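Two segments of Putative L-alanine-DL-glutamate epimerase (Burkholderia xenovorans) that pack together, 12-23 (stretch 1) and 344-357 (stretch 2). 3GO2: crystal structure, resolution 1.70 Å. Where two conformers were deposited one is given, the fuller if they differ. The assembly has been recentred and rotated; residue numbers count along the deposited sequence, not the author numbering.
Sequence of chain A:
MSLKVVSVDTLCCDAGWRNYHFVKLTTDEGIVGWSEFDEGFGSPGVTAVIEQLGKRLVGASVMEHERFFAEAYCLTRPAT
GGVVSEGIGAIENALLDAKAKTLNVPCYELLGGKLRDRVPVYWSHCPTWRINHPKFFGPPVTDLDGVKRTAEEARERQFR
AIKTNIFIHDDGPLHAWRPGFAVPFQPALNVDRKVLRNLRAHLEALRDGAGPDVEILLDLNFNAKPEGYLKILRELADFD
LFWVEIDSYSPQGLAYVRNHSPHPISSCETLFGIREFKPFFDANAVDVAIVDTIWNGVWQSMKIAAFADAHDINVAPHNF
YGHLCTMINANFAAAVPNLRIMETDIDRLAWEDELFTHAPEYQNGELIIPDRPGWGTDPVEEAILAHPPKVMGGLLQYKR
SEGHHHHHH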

ATOM      1  N   CYS A  12      44.267 -23.154   4.873  1.00 17.83           N
ATOM      2  CA  CYS A  12      43.251 -23.762   5.756  1.00 18.29           C
ATOM      3  C   CYS A  12      43.937 -24.479   6.915  1.00 18.11           C
ATOM      4  O   CYS A  12      44.995 -25.067   6.735  1.00 18.24           O
ATOM      5  CB  CYS A  12      42.399 -24.717   4.922  1.00 19.02           C
ATOM      6  SG  CYS A  12      41.056 -25.517   5.805  1.00 23.03           S
ATOM      7  N   CYS A  13      43.371 -24.393   8.122  1.00 17.76           N
ATOM      8  CA  CYS A  13      43.903 -25.129   9.254  1.00 17.93           C
ATOM      9  C   CYS A  13      42.800 -25.652  10.148  1.00 17.86           C
ATOM     10  O   CYS A  13      41.645 -25.192  10.112  1.00 18.08           O
ATOM     11  CB  CYS A  13      44.882 -24.261  10.048  1.00 18.38           C
ATOM     12  SG  CYS A  13      44.110 -22.938  11.017  1.00 18.50           S
ATOM     13  N   ASP A  14      43.162 -26.631  10.964  1.00 17.59           N
ATOM     14  CA  ASP A  14      42.225 -27.242  11.902  1.00 17.73           C
ATOM     15  C   ASP A  14      41.791 -26.237  12.966  1.00 17.97           C
ATOM     16  O   ASP A  14      42.624 -25.530  13.530  1.00 16.69           O
ATOM     17  CB  ASP A  14      42.916 -28.404  12.633  1.00 17.95           C
ATOM     18  CG  ASP A  14      41.970 -29.158  13.513  1.00 20.66           C
ATOM     19  OD1 ASP A  14      40.929 -29.591  13.005  1.00 27.63           O
ATOM     20  OD2 ASP A  14      42.245 -29.284  14.714  1.00 28.43           O
ATOM     21  N   ALA A  15      40.482 -26.191  13.218  1.00 18.07           N
ATOM     22  CA  ALA A  15      39.915 -25.429  14.340  1.00 18.95           C
ATOM     23  C   ALA A  15      39.007 -26.325  15.215  1.00 20.01           C
ATOM     24  O   ALA A  15      38.036 -25.878  15.811  1.00 19.47           O
ATOM     25  CB  ALA A  15      39.159 -24.160  13.817  1.00 17.92           C
ATOM     26  N   GLY A  16      39.339 -27.609  15.283  1.00 21.55           N
ATOM     27  CA  GLY A  16      38.713 -28.542  16.221  1.00 23.25           C
ATOM     28  C   GLY A  16      37.530 -29.245  15.605  1.00 24.04           C
ATOM     29  O   GLY A  16      37.658 -30.376  15.123  1.00 25.45           O
ATOM     30  N   TRP A  17      36.380 -28.564  15.599  1.00 23.46           N
ATOM     31  CA  TRP A  17      35.125 -29.098  15.058  1.00 23.07           C
ATOM     32  C   TRP A  17      34.779 -28.471  13.714  1.00 22.58           C
ATOM     33  O   TRP A  17      33.718 -28.717  13.139  1.00 23.08           O
ATOM     34  CB  TRP A  17      33.994 -28.847  16.059  1.00 23.64           C
ATOM     35  CG  TRP A  17      33.824 -27.399  16.395  1.00 22.42           C
ATOM     36  CD1 TRP A  17      34.560 -26.674  17.279  1.00 22.37           C
ATOM     37  CD2 TRP A  17      32.850 -26.503  15.854  1.00 22.62           C
ATOM     38  NE1 TRP A  17      34.113 -25.382  17.320  1.00 23.81           N
ATOM     39  CE2 TRP A  17      33.071 -25.246  16.449  1.00 23.35           C
ATOM     40  CE3 TRP A  17      31.829 -26.636  14.916  1.00 23.14           C
ATOM     41  CZ2 TRP A  17      32.279 -24.138  16.162  1.00 24.07           C
ATOM     42  CZ3 TRP A  17      31.047 -25.536  14.624  1.00 24.15           C
ATOM     43  CH2 TRP A  17      31.283 -24.300  15.231  1.00 23.76           C
ATOM     44  N   ARG A  18      35.705 -27.645  13.221  1.00 21.25           N
ATOM     45  CA  ARG A  18      35.599 -26.967  11.971  1.00 19.81           C
ATOM     46  C   ARG A  18      37.020 -26.549  11.576  1.00 18.57           C
ATOM     47  O   ARG A  18      37.963 -26.743  12.331  1.00 17.72           O
ATOM     48  CB  ARG A  18      34.696 -25.732  12.099  1.00 19.60           C
ATOM     49  CG  ARG A  18      35.190 -24.767  13.155  1.00 18.41           C
ATOM     50  CD  ARG A  18      34.304 -23.528  13.264  1.00 18.38           C
ATOM     51  NE  ARG A  18      34.764 -22.678  14.368  1.00 19.01           N
ATOM     52  CZ  ARG A  18      34.244 -21.492  14.672  1.00 19.38           C
ATOM     53  NH1 ARG A  18      33.218 -20.999  13.967  1.00 20.47           N
ATOM     54  NH2 ARG A  18      34.740 -20.802  15.699  1.00 18.84           N
ATOM     55  N   ASN A  19      37.156 -25.949  10.403  1.00 18.79           N
ATOM     56  CA  ASN A  19      38.427 -25.400   9.984  1.00 18.41           C
ATOM     57  C   ASN A  19      38.358 -23.894   9.918  1.00 18.39           C
ATOM     58  O   ASN A  19      37.269 -23.315   9.796  1.00 19.42           O
ATOM     59  CB  ASN A  19      38.784 -25.922   8.606  1.00 19.16           C
ATOM     60  CG  ASN A  19      38.983 -27.423   8.604  1.00 18.04           C
ATOM     61  OD1 ASN A  19      39.589 -27.966   9.529  1.00 20.14           O
ATOM     62  ND2 ASN A  19      38.488 -28.090   7.569  1.00 21.15           N
ATOM     63  N   TYR A  20      39.523 -23.270   9.954  1.00 16.92           N
ATOM     64  CA  TYR A  20      39.635 -21.865   9.587  1.00 16.45           C
ATOM     65  C   TYR A  20      40.176 -21.784   8.182  1.00 16.27           C
ATOM     66  O   TYR A  20      40.954 -22.628   7.781  1.00 17.29           O
ATOM     67  CB  TYR A  20      40.619 -21.137  10.468  1.00 16.06           C
ATOM     68  CG  TYR A  20      40.239 -20.935  11.909  1.00 15.50           C
ATOM     69  CD1 TYR A  20      38.908 -20.908  12.343  1.00 15.22           C
ATOM     70  CD2 TYR A  20      41.229 -20.668  12.844  1.00 17.41           C
ATOM     71  CE1 TYR A  20      38.600 -20.689  13.659  1.00 14.76           C
ATOM     72  CE2 TYR A  20      40.913 -20.439  14.154  1.00 17.67           C
ATOM     73  CZ  TYR A  20      39.602 -20.445  14.554  1.00 16.16           C
ATOM     74  OH  TYR A  20      39.319 -20.192  15.880  1.00 16.83           O
ATOM     75  N   HIS A  21      39.787 -20.748   7.448  1.00 15.56           N
ATOM     76  CA  HIS A  21      40.322 -20.489   6.131  1.00 14.95           C
ATOM     77  C   HIS A  21      40.824 -19.055   6.013  1.00 14.78           C
ATOM     78  O   HIS A  21      40.290 -18.156   6.646  1.00 14.11           O
ATOM     79  CB  HIS A  21      39.247 -20.694   5.057  1.00 15.50           C
ATOM     80  CG  HIS A  21      38.644 -22.062   5.050  1.00 16.73           C
ATOM     81  ND1 HIS A  21      38.960 -22.997   4.085  1.00 20.88           N
ATOM     82  CD2 HIS A  21      37.710 -22.636   5.845  1.00 22.19           C
ATOM     83  CE1 HIS A  21      38.259 -24.099   4.299  1.00 21.51           C
ATOM     84  NE2 HIS A  21      37.498 -23.910   5.360  1.00 21.63           N
ATOM     85  N   PHE A  22      41.817 -18.856   5.153  1.00 14.15           N
ATOM     86  CA  PHE A  22      42.450 -17.551   4.988  1.00 13.84           C
ATOM     87  C   PHE A  22      42.727 -17.267   3.546  1.00 14.71           C
ATOM     88  O   PHE A  22      42.998 -18.202   2.780  1.00 14.41           O
ATOM     89  CB  PHE A  22      43.780 -17.480   5.774  1.00 14.60           C
ATOM     90  CG  PHE A  22      43.653 -17.873   7.192  1.00 14.20           C
ATOM     91  CD1 PHE A  22      43.205 -16.969   8.132  1.00 15.45           C
ATOM     92  CD2 PHE A  22      43.940 -19.162   7.607  1.00 14.44           C
ATOM     93  CE1 PHE A  22      43.046 -17.355   9.463  1.00 14.91           C
ATOM     94  CE2 PHE A  22      43.795 -19.540   8.934  1.00 15.42           C
ATOM     95  CZ  PHE A  22      43.338 -18.649   9.849  1.00 15.06           C
ATOM     96  N   VAL A  23      42.621 -15.989   3.185  1.00 13.34           N
ATOM     97  CA  VAL A  23      43.138 -15.449   1.913  1.00 13.66           C
ATOM     98  C   VAL A  23      44.442 -14.708   2.211  1.00 13.56           C
ATOM     99  O   VAL A  23      44.525 -13.930   3.158  1.00 14.73           O
ATOM    100  CB  VAL A  23      42.163 -14.484   1.223  1.00 13.72           C
ATOM    101  CG1 VAL A  23      42.780 -13.879  -0.060  1.00 14.78           C
ATOM    102  CG2 VAL A  23      40.859 -15.218   0.891  1.00 14.55           C
ATOM    103  N   THR A 344      31.516 -11.599  20.149  1.00 13.75           N
ATOM    104  CA  THR A 344      32.803 -12.298  20.114  1.00 14.00           C
ATOM    105  C   THR A 344      32.677 -13.593  20.908  1.00 14.06           C
ATOM    106  O   THR A 344      31.869 -13.669  21.825  1.00 14.15           O
ATOM    107  CB  THR A 344      33.955 -11.407  20.653  1.00 14.16           C
ATOM    108  OG1 THR A 344      35.204 -11.927  20.219  1.00 16.54           O
ATOM    109  CG2 THR A 344      33.929 -11.320  22.180  1.00 13.61           C
ATOM    110  N   ASP A 345      33.468 -14.592  20.553  1.00 15.04           N
ATOM    111  CA  ASP A 345      33.538 -15.834  21.345  1.00 15.99           C
ATOM    112  C   ASP A 345      34.683 -15.669  22.313  1.00 16.80           C
ATOM    113  O   ASP A 345      35.826 -15.374  21.924  1.00 16.66           O
ATOM    114  CB  ASP A 345      33.766 -17.050  20.440  1.00 16.29           C
ATOM    115  CG  ASP A 345      32.524 -17.440  19.654  1.00 17.68           C
ATOM    116  OD1 ASP A 345      31.391 -17.206  20.136  1.00 19.18           O
ATOM    117  OD2 ASP A 345      32.671 -18.033  18.561  1.00 19.75           O
ATOM    118  N   ILE A 346      34.393 -15.852  23.591  1.00 16.33           N
ATOM    119  CA  ILE A 346      35.422 -15.744  24.616  1.00 16.72           C
ATOM    120  C   ILE A 346      36.062 -17.122  24.873  1.00 17.46           C
ATOM    121  O   ILE A 346      37.220 -17.196  25.320  1.00 17.45           O
ATOM    122  CB  ILE A 346      34.834 -15.073  25.889  1.00 17.09           C
ATOM    123  CG1 ILE A 346      34.531 -13.587  25.629  1.00 16.41           C
ATOM    124  CG2 ILE A 346      35.769 -15.210  27.075  1.00 18.07           C
ATOM    125  CD1 ILE A 346      35.715 -12.751  25.119  1.00 14.46           C
ATOM    126  N   ASP A 347      35.324 -18.192  24.580  1.00 17.98           N
ATOM    127  CA  ASP A 347      35.870 -19.557  24.583  1.00 18.75           C
ATOM    128  C   ASP A 347      36.766 -19.729  23.354  1.00 18.81           C
ATOM    129  O   ASP A 347      36.300 -19.598  22.209  1.00 19.75           O
ATOM    130  CB  ASP A 347      34.766 -20.608  24.584  1.00 18.80           C
ATOM    131  CG  ASP A 347      33.854 -20.515  25.805  1.00 21.11           C
ATOM    132  OD1 ASP A 347      34.333 -20.833  26.921  1.00 23.80           O
ATOM    133  OD2 ASP A 347      32.667 -20.121  25.631  1.00 22.65           O
ATOM    134  N   ARG A 348      38.052 -20.016  23.599  1.00 18.61           N
ATOM    135  CA  ARG A 348      39.022 -20.153  22.513  1.00 18.90           C
ATOM    136  C   ARG A 348      39.670 -21.522  22.527  1.00 18.89           C
ATOM    137  O   ARG A 348      39.826 -22.162  23.578  1.00 19.30           O
ATOM    138  CB  ARG A 348      40.128 -19.095  22.574  1.00 19.30           C
ATOM    139  CG  ARG A 348      39.702 -17.630  22.727  1.00 18.47           C
ATOM    140  CD  ARG A 348      38.628 -17.202  21.747  1.00 16.95           C
ATOM    141  NE  ARG A 348      39.032 -17.312  20.356  1.00 18.20           N
ATOM    142  CZ  ARG A 348      38.318 -16.814  19.340  1.00 19.06           C
ATOM    143  NH1 ARG A 348      38.722 -16.945  18.093  1.00 19.53           N
ATOM    144  NH2 ARG A 348      37.181 -16.170  19.575  1.00 18.89           N
ATOM    145  N   LEU A 349      40.060 -21.958  21.346  1.00 18.66           N
ATOM    146  CA  LEU A 349      40.856 -23.165  21.190  1.00 18.39           C
ATOM    147  C   LEU A 349      42.206 -23.040  21.899  1.00 18.56           C
ATOM    148  O   LEU A 349      42.806 -21.970  21.975  1.00 18.03           O
ATOM    149  CB  LEU A 349      41.137 -23.424  19.717  1.00 18.81           C
ATOM    150  CG  LEU A 349      39.938 -23.601  18.793  1.00 18.15           C
ATOM    151  CD1 LEU A 349      40.391 -23.622  17.338  1.00 17.78           C
ATOM    152  CD2 LEU A 349      39.150 -24.849  19.115  1.00 19.65           C
ATOM    153  N   ALA A 350      42.704 -24.177  22.372  1.00 18.53           N
ATOM    154  CA  ALA A 350      43.970 -24.195  23.094  1.00 19.14           C
ATOM    155  C   ALA A 350      45.150 -23.706  22.247  1.00 19.31           C
ATOM    156  O   ALA A 350      46.117 -23.159  22.782  1.00 20.92           O
ATOM    157  CB  ALA A 350      44.227 -25.598  23.629  1.00 19.15           C
ATOM    158  N   TRP A 351      45.063 -23.879  20.936  1.00 19.06           N
ATOM    159  CA  TRP A 351      46.115 -23.427  20.019  1.00 19.22           C
ATOM    160  C   TRP A 351      45.801 -22.119  19.275  1.00 18.95           C
ATOM    161  O   TRP A 351      46.524 -21.716  18.367  1.00 19.29           O
ATOM    162  CB  TRP A 351      46.472 -24.542  19.031  1.00 19.01           C
ATOM    163  CG  TRP A 351      45.380 -24.965  18.115  1.00 18.07           C
ATOM    164  CD1 TRP A 351      45.145 -24.483  16.858  1.00 17.57           C
ATOM    165  CD2 TRP A 351      44.364 -25.948  18.362  1.00 18.67           C
ATOM    166  NE1 TRP A 351      44.090 -25.130  16.297  1.00 18.87           N
ATOM    167  CE2 TRP A 351      43.572 -26.022  17.196  1.00 18.76           C
ATOM    168  CE3 TRP A 351      44.047 -26.772  19.448  1.00 22.55           C
ATOM    169  CZ2 TRP A 351      42.474 -26.869  17.084  1.00 21.06           C
ATOM    170  CZ3 TRP A 351      42.949 -27.635  19.335  1.00 23.57           C
ATOM    171  CH2 TRP A 351      42.179 -27.672  18.159  1.00 23.61           C
ATOM    172  N   GLU A 352      44.726 -21.435  19.665  1.00 18.42           N
ATOM    173  CA  GLU A 352      44.325 -20.238  18.926  1.00 18.91           C
ATOM    174  C   GLU A 352      45.447 -19.201  18.850  1.00 18.94           C
ATOM    175  O   GLU A 352      45.704 -18.628  17.786  1.00 18.66           O
ATOM    176  CB  GLU A 352      43.101 -19.602  19.579  1.00 18.05           C
ATOM    177  CG  GLU A 352      42.526 -18.370  18.868  1.00 18.52           C
ATOM    178  CD  GLU A 352      41.714 -18.706  17.644  1.00 19.59           C
ATOM    179  OE1 GLU A 352      41.378 -19.902  17.451  1.00 20.92           O
ATOM    180  OE2 GLU A 352      41.397 -17.755  16.875  1.00 18.94           O
ATOM    181  N   ASP A 353      46.106 -18.927  19.972  1.00 19.34           N
ATOM    182  CA  ASP A 353      47.064 -17.829  19.978  1.00 20.41           C
ATOM    183  C   ASP A 353      48.316 -18.162  19.137  1.00 20.35           C
ATOM    184  O   ASP A 353      48.951 -17.241  18.629  1.00 22.83           O
ATOM    185  CB  ASP A 353      47.429 -17.402  21.404  1.00 20.60           C
ATOM    186  CG  ASP A 353      46.271 -16.697  22.137  1.00 23.43           C
ATOM    187  OD1 ASP A 353      45.163 -16.467  21.554  1.00 24.36           O
ATOM    188  OD2 ASP A 353      46.466 -16.368  23.325  1.00 26.20           O
ATOM    189  N   GLU A 354      48.629 -19.448  18.979  1.00 19.77           N
ATOM    190  CA  GLU A 354      49.710 -19.906  18.097  0.50 19.50           C
ATOM    191  C   GLU A 354      49.487 -19.483  16.646  1.00 18.59           C
ATOM    192  O   GLU A 354      50.442 -19.240  15.920  1.00 17.79           O
ATOM    193  CB  GLU A 354      49.819 -21.455  18.176  0.50 20.11           C
ATOM    194  CG  GLU A 354      51.031 -22.109  17.491  0.50 22.13           C
ATOM    195  CD  GLU A 354      50.883 -23.643  17.317  0.50 25.06           C
ATOM    196  OE1 GLU A 354      50.013 -24.259  17.974  0.50 26.56           O
ATOM    197  OE2 GLU A 354      51.637 -24.233  16.502  0.50 26.30           O
ATOM    198  N   LEU A 355      48.220 -19.427  16.227  1.00 17.24           N
ATOM    199  CA  LEU A 355      47.880 -19.245  14.814  1.00 16.22           C
ATOM    200  C   LEU A 355      48.022 -17.819  14.347  1.00 16.19           C
ATOM    201  O   LEU A 355      48.062 -17.583  13.140  1.00 15.23           O
ATOM    202  CB  LEU A 355      46.434 -19.687  14.551  1.00 15.62           C
ATOM    203  CG  LEU A 355      46.149 -21.170  14.774  1.00 16.89           C
ATOM    204  CD1 LEU A 355      44.646 -21.420  14.730  1.00 18.60           C
ATOM    205  CD2 LEU A 355      46.878 -22.021  13.748  1.00 18.82           C
ATOM    206  N   PHE A 356      48.073 -16.865  15.280  1.00 16.93           N
ATOM    207  CA  PHE A 356      48.068 -15.461  14.923  1.00 16.33           C
ATOM    208  C   PHE A 356      49.156 -14.681  15.649  1.00 16.99           C
ATOM    209  O   PHE A 356      49.540 -15.023  16.774  1.00 18.32           O
ATOM    210  CB  PHE A 356      46.698 -14.849  15.277  1.00 16.49           C
ATOM    211  CG  PHE A 356      45.532 -15.530  14.586  1.00 15.06           C
ATOM    212  CD1 PHE A 356      45.222 -15.219  13.269  1.00 14.39           C
ATOM    213  CD2 PHE A 356      44.781 -16.502  15.230  1.00 15.72           C
ATOM    214  CE1 PHE A 356      44.160 -15.838  12.622  1.00 16.27           C
ATOM    215  CE2 PHE A 356      43.717 -17.110  14.596  1.00 14.70           C
ATOM    216  CZ  PHE A 356      43.422 -16.785  13.273  1.00 14.29           C
ATOM    217  N   THR A 357      49.619 -13.609  15.028  1.00 16.74           N
ATOM    218  CA  THR A 357      50.675 -12.798  15.626  1.00 17.01           C
ATOM    219  C   THR A 357      50.200 -12.050  16.874  1.00 18.26           C
ATOM    220  O   THR A 357      50.944 -11.944  17.861  1.00 18.57           O
ATOM    221  CB  THR A 357      51.273 -11.813  14.624  1.00 16.14           C
ATOM    222  OG1 THR A 357      50.230 -11.014  14.060  1.00 17.28           O
ATOM    223  CG2 THR A 357      52.065 -12.528  13.499  1.00 17.05           C
TER
HETATM  224  O   HOH W   1      35.187 -18.476  17.772  1.00 17.84           O

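Stretch 1 is a hairpin. Its two strands, 12-14 and 19-23, are joined by a short loop. C13 N bonds to Y20 O at 3.0 Å, and Y20 N returns the bond to C13 O at 2.9 Å. A15 N to R18 O, at 2.7 Å, closes the loop end. Stretch 2 is mostly loop. A type I turn runs from L349 to E352, with E352 N bonded to L349 O at 3.1 Å, and a weakly bonded helix follows at about 352-355. The two backbones stay well apart: the CA atoms of A15 and L349 are 7.3 Å apart, and those of C13 and L355 are 9.0 Å apart. Side chains fill the gap.

C13, Y20 and F22 all point toward stretch 2. Y20 has the largest covered area of any residue in the contact. Its OH donates a hydrogen bond to E352 OE1 at 2.6 Å, so the phenol has a charged acceptor within a buried setting. The carboxylate is held from its other oxygen as well: R348 NH1 forms a salt bridge with E352 OE2 at 3.0 Å. R348 is itself anchored by a bond from NH2 to D345 O at 2.8 Å.

Apolar groups pack around this polar site. L355 CD1 lies at the edge of the Y20 ring, 3.9 Å from Y20 CE2. Both methyls of L355 also reach C13: CD1 and CD2 are each 4.0 Å from C13 SG. One leucine thus touches both strands of the hairpin. F22 CE1 meets F356 CE1 at 3.7 Å. These two rings touch rim to rim, with their planes at 71°, and neither covers the face of the other. L349 CD1 packs against A15, 3.8 Å from A15 CB.

W351 joins the other stretch at the start of the hairpin loop. Its indole NE1 donates to D14 O at 3.2 Å, which gives the ring nitrogen a backbone partner. The ring edge also lies beside G16, with W351 CZ2 3.7 Å from G16 N. G16 has phi/psi of 92/-82. A CB there would be jammed against the carbonyl O of A15, and would also sit tight against L349 CD2, 3.5 Å away.

R18 and D345 carry opposite charges, but R18 NH2 and D345 OD2 are 4.5 Å apart, too far for a salt bridge. A water links them instead. It donates to D345 OD2 at 2.7 Å and accepts a weak bond from R18 NH2 at 3.1 Å.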